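PDB 3NKL: UDP-D-quinovosamine 4-dehydrogenase from Vibrio fischeri, which probably acts as a membrane-bound oxidoreductase and lyase on nucleotide sugars and is represented here by an internal piece of it, a Rossmann-like domain of the CoA-binding family. Local coordinates for residues 18-23 / 47-52; 69-74 / 79-84; 6-11 / 58-63. One frame throughout, in Å; residues are numbered along the deposited sequence. Where two conformers were deposited one is given.

Contact 1 (18-23 / 47-52); sequences QLANML and QGITIY
Asn-21 and Gln-47 meet amide to amide, while the preceding helix residue, Ala-20, touches Ile-49; together these two pairs join helix 14-25 to the first residue of strand 49-52 and the loop just before it. The amides do not lie flat on one another: their planes are 55° apart and the two side chains cross at about a right angle. Asn-21 carries CG beside its backbone N and anti to its carbonyl carbon (chi1 -72°), which turns the amide toward Gln-47 although the bond to CB does not itself aim there. Gln-47 reaches back with its chain stretched beyond CG. ND2 of Asn-21 lies 2.7 Å from OE1 of Gln-47, a weak hydrogen bond with a bent N-H...O angle of 127°, and a doubtful one, because OE1 also stands too close to another atom of the model. The return bond, from Gln-47 NE2 to Asn-21 OD1, is long at 3.4 Å and likewise weak. ND2 and NE2, both donors, are only 3.1 Å apart, so the pairing is far from an ideal two-bond amide ring. Beside the amides, CD1 of Ile-49 comes to 4.1 Å from CB of Ala-20. Phe-34 of strand 29-35 touches both residues, placing this pair in the layer between helix and sheet, and Ile-49 also packs on Arg-24. The chemistry is therefore split: a small apolar contact on the buried side, and toward solvent a mismatched amide pair, with Gln-47 poorly ordered, that probably contributes little fixed geometry.

Contact 2 (69-74 / 79-84); sequences VLLAVP and VQKKVI
Lys-81 is the first residue along helix segment 79-84 to touch the strand segment, and it does so with carbon rather than charge. Its CG is anti to the backbone N (chi1 -165°) and the chain beyond is extended, so the methylenes run out to Leu-71, where CE of Lys-81 stands 4.0 Å from CD1 of Leu-71. The ammonium group continues past this methyl to a hydrogen bond with Thr-97, at the end of strand 94-97. One turn later comes Ile-84, whose branches divide the work. Its CG2 packs 3.7 Å from CD2 of Leu-71, the two side chains sliding past each other in opposite directions. Its other arm, CG1, is anti to the carbonyl carbon (chi1 -70°) and ends in CD1, 4.4 Å from CG2 of Val-73, a looser approach. Leu-71 is thus straddled, one methyl on the lysine chain and the other on the isoleucine. Tyr-10 of the adjoining strand also touches Leu-71 and Ile-84, extending the apolar layer. Strand 68-71, helix 78-89 and strand 94-97 form a beta-alpha-beta unit, and this packing of the strand end and the loop after it against the following helix is characteristic of a Rossmann-like fold.

Contact 3 (6-11 / 58-63); sequences KVLIYG and ERLIKK
In the Rossmann-like core, Leu-8 of strand 5-10 packs against Leu-60 and Ile-61 of helix 57-64, the helix that links strand 49-52 to strand 68-71. Those two strands run parallel in the sheet with strands 29-35 and 5-10 lying between them, so the connection is a beta-alpha-beta crossover that must pass over the middle of the sheet. Contact with Leu-8 is direct evidence of that passage. Side chains alternate along the strand: Leu-8 points to helix 57-64, whereas its neighbour Ile-9 packs on Leu-19, Ala-20 and Leu-23 of helix 14-25, on the other face. The contact is small, burying 110 Å² summed over both sides, and wholly apolar. Leu-8 supplies more than half of that area, 60 Å². With CG anti to the carbonyl carbon (chi1 -57°) and CD1 continuing outward (chi2 174°), its side chain stands up from the sheet like a post and crosses both helix side chains at about a right angle. The closest approaches use the inner parts of the helix side chains. CB of Leu-60 lies 4.2 Å from CD1 of Leu-8, while the other methyl of the post, CD2 of Leu-8, makes a slightly longer approach of 4.3 Å to CD1 of Leu-60. Leu-8 also touches Ile-66 in the loop that follows the helix, and Ile-61 leans on Val-93. Just beyond the strand, Gly-11 opens a GxGxxG-like sequence, a pattern of Rossmann folds. The same CD1 of Leu-8 also meets CG1 of Ile-61, at 4.2 Å.

Overall arrangement
All three contacts belong to one Rossmann-like sheet. Contact 3 spans the longest part of the chain and contains contact 1 within that span; contact 2 follows both. Their centres lie about 12 Å (1 and 3), 14 Å (2 and 3) and 16 Å (1 and 2) apart. Strand 5-10 is the hub: contact 1 lies on the face packed by helix 14-25, where Leu-23 CD1 is 3.4 Å from Leu-70 CD1 and so joins contacts 1 and 2, whereas helices 57-64 and 78-89 pack on the other. Strands 5-10 and 68-71 are neighbours, with Ala-72 N 2.8 Å from Tyr-10 O. Helices on both faces thus sandwich one continuous sheet, making a three-layer domain.

Contact 1 (18-23 / 47-52)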
loop_
_atom_site.group_PDB
_atom_site.type_symbol
_atom_site.label_atom_id
_atom_site.label_comp_id
_atom_site.label_asym_id
_atom_site.label_seq_id
_atom_site.Cartn_x
_atom_site.Cartn_y
_atom_site.Cartn_z
ATOM N N GLN B 18 9.678 0.492 3.027
ATOM C CA GLN B 18 10.619 1.606 3.026
ATOM C C GLN B 18 10.888 2.086 4.440
ATOM O O GLN B 18 12.032 2.369 4.804
ATOM C CB GLN B 18 10.094 2.767 2.185
ATOM C CG GLN B 18 9.966 2.460 0.724
ATOM C CD GLN B 18 9.444 3.660 -0.019
ATOM O OE1 GLN B 18 10.170 4.635 -0.206
ATOM N NE2 GLN B 18 8.168 3.627 -0.393
ATOM N N LEU B 19 9.838 2.170 5.253
ATOM C CA LEU B 19 10.056 2.537 6.653
ATOM C C LEU B 19 11.010 1.571 7.325
ATOM O O LEU B 19 11.943 1.985 8.028
ATOM C CB LEU B 19 8.739 2.588 7.423
ATOM C CG LEU B 19 8.826 2.952 8.909
ATOM C CD1 LEU B 19 9.328 4.369 9.096
ATOM C CD2 LEU B 19 7.435 2.792 9.543
ATOM N N ALA B 20 10.792 0.280 7.132
ATOM C CA ALA B 20 11.632 -0.694 7.822
ATOM C C ALA B 20 13.107 -0.486 7.451
ATOM O O ALA B 20 13.983 -0.692 8.276
ATOM C CB ALA B 20 11.181 -2.120 7.534
ATOM N N ASN B 21 13.378 -0.060 6.217
ATOM C CA ASN B 21 14.761 0.266 5.818
ATOM C C ASN B 21 15.269 1.548 6.452
ATOM O O ASN B 21 16.417 1.622 6.881
ATOM C CB ASN B 21 14.882 0.394 4.300
ATOM C CG ASN B 21 14.784 -0.931 3.597
ATOM O OD1 ASN B 21 14.565 -0.985 2.388
ATOM N ND2 ASN B 21 14.945 -2.011 4.346
HETATM N N MSE B 22 14.422 2.571 6.461
HETATM C CA MSE B 22 14.698 3.798 7.187
HETATM C C MSE B 22 15.188 3.390 8.574
HETATM O O MSE B 22 16.312 3.707 8.974
HETATM C CB MSE B 22 13.411 4.612 7.330
HETATM C CG MSE B 22 13.579 6.124 7.316
HETATM SE SE MSE B 22 13.543 6.730 5.479
HETATM C CE MSE B 22 11.836 5.944 4.961
ATOM N N LEU B 23 14.341 2.655 9.291
ATOM C CA LEU B 23 14.631 2.244 10.685
ATOM C C LEU B 23 15.849 1.328 10.831
ATOM O O LEU B 23 16.716 1.556 11.683
ATOM C CB LEU B 23 13.426 1.514 11.281
ATOM C CG LEU B 23 12.075 2.225 11.189
ATOM C CD1 LEU B 23 11.034 1.458 11.962
ATOM C CD2 LEU B 23 12.161 3.656 11.709
ATOM N N GLN B 47 12.364 -9.011 3.557
ATOM C CA GLN B 47 13.636 -8.586 4.135
ATOM C C GLN B 47 13.964 -9.256 5.466
ATOM O O GLN B 47 14.482 -8.615 6.380
ATOM C CB GLN B 47 13.676 -7.068 4.301
ATOM C CG GLN B 47 13.663 -6.315 2.987
ATOM C CD GLN B 47 13.970 -4.844 3.164
ATOM O OE1 GLN B 47 13.379 -4.170 4.010
ATOM N NE2 GLN B 47 14.898 -4.334 2.359
ATOM N N GLY B 48 13.674 -10.546 5.577
ATOM C CA GLY B 48 14.050 -11.292 6.763
ATOM C C GLY B 48 13.119 -11.051 7.931
ATOM O O GLY B 48 13.295 -11.612 9.012
ATOM N N ILE B 49 12.125 -10.205 7.702
ATOM C CA ILE B 49 11.104 -9.917 8.693
ATOM C C ILE B 49 9.872 -10.683 8.262
ATOM O O ILE B 49 9.507 -10.632 7.094
ATOM C CB ILE B 49 10.718 -8.422 8.649
ATOM C CG1 ILE B 49 11.931 -7.558 8.319
ATOM C CG2 ILE B 49 10.078 -7.977 9.946
ATOM C CD1 ILE B 49 11.619 -6.094 8.314
ATOM N N THR B 50 9.202 -11.374 9.176
ATOM C CA THR B 50 7.942 -11.977 8.763
ATOM C C THR B 50 6.718 -11.083 9.039
ATOM O O THR B 50 6.756 -10.173 9.882
ATOM C CB THR B 50 7.800 -13.475 9.201
ATOM O OG1 THR B 50 6.664 -13.654 10.053
ATOM C CG2 THR B 50 9.060 -13.968 9.880
ATOM N N ILE B 51 5.664 -11.330 8.269
ATOM C CA ILE B 51 4.436 -10.543 8.257
ATOM C C ILE B 51 3.324 -11.366 8.888
ATOM O O ILE B 51 3.193 -12.548 8.584
ATOM C CB ILE B 51 4.009 -10.224 6.804
ATOM C CG1 ILE B 51 5.085 -9.435 6.065
ATOM C CG2 ILE B 51 2.720 -9.427 6.777
ATOM C CD1 ILE B 51 4.768 -9.253 4.593
ATOM N N TYR B 52 2.524 -10.761 9.763
ATOM C CA TYR B 52 1.472 -11.504 10.456
ATOM C C TYR B 52 0.137 -10.780 10.376
ATOM O O TYR B 52 0.089 -9.555 10.330
ATOM C CB TYR B 52 1.806 -11.704 11.944
ATOM C CG TYR B 52 3.089 -12.440 12.221
ATOM C CD1 TYR B 52 3.098 -13.821 12.370
ATOM C CD2 TYR B 52 4.291 -11.758 12.345
ATOM C CE1 TYR B 52 4.275 -14.502 12.638
ATOM C CE2 TYR B 52 5.471 -12.428 12.619
ATOM C CZ TYR B 52 5.453 -13.802 12.755
ATOM O OH TYR B 52 6.618 -14.473 13.004
#

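Contact 2 (69-74 / 79-84)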
loop_
_atom_site.group_PDB
_atom_site.type_symbol
_atom_site.label_atom_id
_atom_site.label_comp_id
_atom_site.label_asym_id
_atom_site.label_seq_id
_atom_site.Cartn_x
_atom_site.Cartn_y
_atom_site.Cartn_z
ATOM N N VAL B 69 4.146 0.828 18.356
ATOM C CA VAL B 69 3.797 0.294 17.052
ATOM C C VAL B 69 3.753 1.453 16.066
ATOM O O VAL B 69 3.214 2.516 16.374
ATOM C CB VAL B 69 2.457 -0.492 17.099
ATOM C CG1 VAL B 69 1.962 -0.832 15.679
ATOM C CG2 VAL B 69 2.626 -1.767 17.962
ATOM N N LEU B 70 4.369 1.264 14.904
ATOM C CA LEU B 70 4.452 2.311 13.890
ATOM C C LEU B 70 3.490 2.019 12.742
ATOM O O LEU B 70 3.507 0.930 12.174
ATOM C CB LEU B 70 5.879 2.386 13.344
ATOM C CG LEU B 70 7.011 2.481 14.375
ATOM C CD1 LEU B 70 8.332 2.651 13.622
ATOM C CD2 LEU B 70 6.779 3.629 15.324
ATOM N N LEU B 71 2.678 2.999 12.374
ATOM C CA LEU B 71 1.708 2.804 11.293
ATOM C C LEU B 71 2.296 3.249 9.965
ATOM O O LEU B 71 2.741 4.386 9.832
ATOM C CB LEU B 71 0.438 3.603 11.549
ATOM C CG LEU B 71 -0.305 3.275 12.847
ATOM C CD1 LEU B 71 -1.574 4.092 12.915
ATOM C CD2 LEU B 71 -0.639 1.797 12.923
ATOM N N ALA B 72 2.300 2.347 8.993
ATOM C CA ALA B 72 2.736 2.668 7.649
ATOM C C ALA B 72 1.631 2.213 6.695
ATOM O O ALA B 72 1.840 1.340 5.843
ATOM C CB ALA B 72 4.069 1.974 7.335
ATOM N N VAL B 73 0.444 2.799 6.873
ATOM C CA VAL B 73 -0.717 2.494 6.041
ATOM C C VAL B 73 -1.343 3.766 5.466
ATOM O O VAL B 73 -2.513 4.061 5.710
ATOM C CB VAL B 73 -1.791 1.722 6.828
ATOM C CG1 VAL B 73 -1.345 0.268 7.035
ATOM C CG2 VAL B 73 -2.101 2.419 8.171
ATOM N N PRO B 74 -0.559 4.514 4.686
ATOM C CA PRO B 74 -1.049 5.765 4.087
ATOM C C PRO B 74 -2.237 5.514 3.129
ATOM O O PRO B 74 -3.005 6.435 2.842
ATOM C CB PRO B 74 0.174 6.296 3.320
ATOM C CG PRO B 74 1.048 5.089 3.079
ATOM C CD PRO B 74 0.855 4.253 4.354
ATOM N N VAL B 79 -11.482 6.137 8.145
ATOM C CA VAL B 79 -12.274 5.206 8.960
ATOM C C VAL B 79 -11.472 3.973 9.364
ATOM O O VAL B 79 -11.455 3.562 10.537
ATOM C CB VAL B 79 -13.533 4.733 8.236
ATOM C CG1 VAL B 79 -14.135 3.561 8.991
ATOM C CG2 VAL B 79 -14.533 5.871 8.129
ATOM N N GLN B 80 -10.794 3.380 8.387
ATOM C CA GLN B 80 -10.014 2.171 8.630
ATOM C C GLN B 80 -8.781 2.445 9.503
ATOM O O GLN B 80 -8.397 1.618 10.331
ATOM C CB GLN B 80 -9.591 1.552 7.296
ATOM C CG GLN B 80 -8.744 0.300 7.431
ATOM C CD GLN B 80 -9.399 -0.789 8.284
ATOM O OE1 GLN B 80 -8.724 -1.474 9.060
ATOM N NE2 GLN B 80 -10.710 -0.952 8.142
ATOM N N LYS B 81 -8.153 3.597 9.312
ATOM C CA LYS B 81 -6.982 3.920 10.123
ATOM C C LYS B 81 -7.369 4.053 11.595
ATOM O O LYS B 81 -6.619 3.634 12.487
ATOM C CB LYS B 81 -6.295 5.198 9.633
ATOM C CG LYS B 81 -4.860 5.347 10.249
ATOM C CD LYS B 81 -4.201 6.667 9.786
ATOM C CE LYS B 81 -2.695 6.682 10.139
ATOM N NZ LYS B 81 -2.039 7.968 9.817
ATOM N N LYS B 82 -8.544 4.615 11.851
ATOM C CA LYS B 82 -9.000 4.754 13.248
ATOM C C LYS B 82 -9.333 3.407 13.873
ATOM O O LYS B 82 -9.056 3.169 15.061
ATOM C CB LYS B 82 -10.186 5.722 13.351
ATOM C CG LYS B 82 -9.769 7.186 13.148
ATOM C CD LYS B 82 -10.990 8.114 12.975
ATOM C CE LYS B 82 -10.574 9.491 12.467
ATOM N NZ LYS B 82 -11.734 10.330 12.015
ATOM N N VAL B 83 -9.903 2.509 13.078
ATOM C CA VAL B 83 -10.124 1.139 13.537
ATOM C C VAL B 83 -8.802 0.536 14.005
ATOM O O VAL B 83 -8.695 -0.028 15.104
ATOM C CB VAL B 83 -10.705 0.267 12.415
ATOM C CG1 VAL B 83 -10.578 -1.203 12.773
ATOM C CG2 VAL B 83 -12.155 0.652 12.150
ATOM N N ILE B 84 -7.783 0.672 13.162
ATOM C CA ILE B 84 -6.450 0.179 13.487
ATOM C C ILE B 84 -5.892 0.840 14.760
ATOM O O ILE B 84 -5.389 0.164 15.667
ATOM C CB ILE B 84 -5.499 0.397 12.298
ATOM C CG1 ILE B 84 -5.886 -0.552 11.138
ATOM C CG2 ILE B 84 -4.027 0.217 12.738
ATOM C CD1 ILE B 84 -5.102 -0.282 9.861
#

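Contact 3 (6-11 / 58-63)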
loop_
_atom_site.group_PDB
_atom_site.type_symbol
_atom_site.label_atom_id
_atom_site.label_comp_id
_atom_site.label_asym_id
_atom_site.label_seq_id
_atom_site.Cartn_x
_atom_site.Cartn_y
_atom_site.Cartn_z
ATOM N N LYS B 6 12.364 -1.977 20.261
ATOM C CA LYS B 6 11.689 -2.924 19.380
ATOM C C LYS B 6 10.284 -2.451 19.005
ATOM O O LYS B 6 9.517 -2.008 19.859
ATOM C CB LYS B 6 11.632 -4.295 20.037
ATOM C CG LYS B 6 13.042 -4.909 20.221
ATOM C CD LYS B 6 12.940 -6.324 20.715
ATOM C CE LYS B 6 14.290 -6.830 21.203
ATOM N NZ LYS B 6 14.103 -7.977 22.142
ATOM N N VAL B 7 9.950 -2.528 17.727
ATOM C CA VAL B 7 8.609 -2.116 17.286
ATOM C C VAL B 7 8.015 -3.121 16.325
ATOM O O VAL B 7 8.737 -3.911 15.714
ATOM C CB VAL B 7 8.640 -0.787 16.506
ATOM C CG1 VAL B 7 9.306 0.321 17.324
ATOM C CG2 VAL B 7 9.365 -0.983 15.197
ATOM N N LEU B 8 6.693 -3.072 16.164
ATOM C CA LEU B 8 6.061 -3.673 15.010
ATOM C C LEU B 8 5.721 -2.563 14.028
ATOM O O LEU B 8 5.429 -1.426 14.435
ATOM C CB LEU B 8 4.759 -4.388 15.378
ATOM C CG LEU B 8 4.832 -5.492 16.435
ATOM C CD1 LEU B 8 3.426 -5.963 16.766
ATOM C CD2 LEU B 8 5.681 -6.645 15.908
ATOM N N ILE B 9 5.735 -2.899 12.744
ATOM C CA ILE B 9 5.274 -1.960 11.714
ATOM C C ILE B 9 3.965 -2.478 11.162
ATOM O O ILE B 9 3.890 -3.608 10.667
ATOM C CB ILE B 9 6.279 -1.828 10.560
ATOM C CG1 ILE B 9 7.580 -1.199 11.076
ATOM C CG2 ILE B 9 5.655 -1.035 9.376
ATOM C CD1 ILE B 9 8.671 -1.107 10.029
ATOM N N TYR B 10 2.916 -1.664 11.283
ATOM C CA TYR B 10 1.614 -2.032 10.762
ATOM C C TYR B 10 1.582 -1.532 9.322
ATOM O O TYR B 10 1.594 -0.331 9.089
ATOM C CB TYR B 10 0.511 -1.352 11.583
ATOM C CG TYR B 10 -0.808 -2.088 11.623
ATOM C CD1 TYR B 10 -1.571 -2.269 10.468
ATOM C CD2 TYR B 10 -1.296 -2.603 12.820
ATOM C CE1 TYR B 10 -2.782 -2.939 10.505
ATOM C CE2 TYR B 10 -2.515 -3.271 12.867
ATOM C CZ TYR B 10 -3.239 -3.445 11.715
ATOM O OH TYR B 10 -4.437 -4.108 11.788
ATOM N N GLY B 11 1.544 -2.464 8.368
ATOM C CA GLY B 11 1.497 -2.148 6.944
ATOM C C GLY B 11 2.717 -2.775 6.288
ATOM O O GLY B 11 3.832 -2.295 6.478
ATOM N N GLU B 58 -1.344 -9.289 19.922
ATOM C CA GLU B 58 -1.141 -9.522 21.350
ATOM C C GLU B 58 0.056 -10.404 21.626
ATOM O O GLU B 58 0.894 -10.079 22.468
ATOM C CB GLU B 58 -2.397 -10.109 21.983
ATOM C CG GLU B 58 -3.463 -9.059 22.209
ATOM C CD GLU B 58 -4.869 -9.588 22.019
ATOM O OE1 GLU B 58 -5.591 -9.059 21.144
ATOM O OE2 GLU B 58 -5.250 -10.529 22.746
ATOM N N ARG B 59 0.156 -11.515 20.908
ATOM C CA ARG B 59 1.222 -12.456 21.191
ATOM C C ARG B 59 2.605 -11.927 20.817
ATOM O O ARG B 59 3.584 -12.264 21.461
ATOM C CB ARG B 59 0.947 -13.824 20.551
ATOM C CG ARG B 59 1.066 -13.886 19.043
ATOM C CD ARG B 59 0.527 -15.234 18.508
ATOM N NE ARG B 59 -0.937 -15.255 18.473
ATOM C CZ ARG B 59 -1.671 -16.232 17.941
ATOM N NH1 ARG B 59 -1.084 -17.293 17.396
ATOM N NH2 ARG B 59 -2.997 -16.146 17.955
ATOM N N LEU B 60 2.688 -11.100 19.779
ATOM C CA LEU B 60 3.973 -10.528 19.364
ATOM C C LEU B 60 4.404 -9.432 20.325
ATOM O O LEU B 60 5.578 -9.326 20.682
ATOM C CB LEU B 60 3.870 -9.956 17.938
ATOM C CG LEU B 60 3.755 -10.983 16.802
ATOM C CD1 LEU B 60 3.361 -10.287 15.488
ATOM C CD2 LEU B 60 5.059 -11.763 16.637
ATOM N N ILE B 61 3.451 -8.609 20.746
ATOM C CA ILE B 61 3.762 -7.530 21.680
ATOM C C ILE B 61 4.308 -8.130 22.978
ATOM O O ILE B 61 5.327 -7.693 23.491
ATOM C CB ILE B 61 2.514 -6.673 21.964
ATOM C CG1 ILE B 61 2.259 -5.722 20.786
ATOM C CG2 ILE B 61 2.673 -5.906 23.281
ATOM C CD1 ILE B 61 0.914 -4.994 20.889
ATOM N N LYS B 62 3.638 -9.165 23.469
ATOM C CA LYS B 62 4.047 -9.859 24.690
ATOM C C LYS B 62 5.373 -10.602 24.510
ATOM O O LYS B 62 6.245 -10.536 25.367
ATOM C CB LYS B 62 2.935 -10.824 25.143
ATOM C CG LYS B 62 3.302 -11.759 26.293
ATOM C CD LYS B 62 2.145 -12.707 26.611
ATOM C CE LYS B 62 2.520 -13.755 27.656
ATOM N NZ LYS B 62 1.514 -14.858 27.733
ATOM N N LYS B 63 5.537 -11.286 23.383
ATOM C CA LYS B 63 6.737 -12.091 23.152
ATOM C C LYS B 63 7.999 -11.236 23.065
ATOM O O LYS B 63 9.063 -11.628 23.554
ATOM C CB LYS B 63 6.595 -12.929 21.874
ATOM C CG LYS B 63 7.865 -13.673 21.462
ATOM C CD LYS B 63 7.621 -14.557 20.239
ATOM C CE LYS B 63 8.798 -15.491 19.968
ATOM N NZ LYS B 63 8.521 -16.436 18.842
#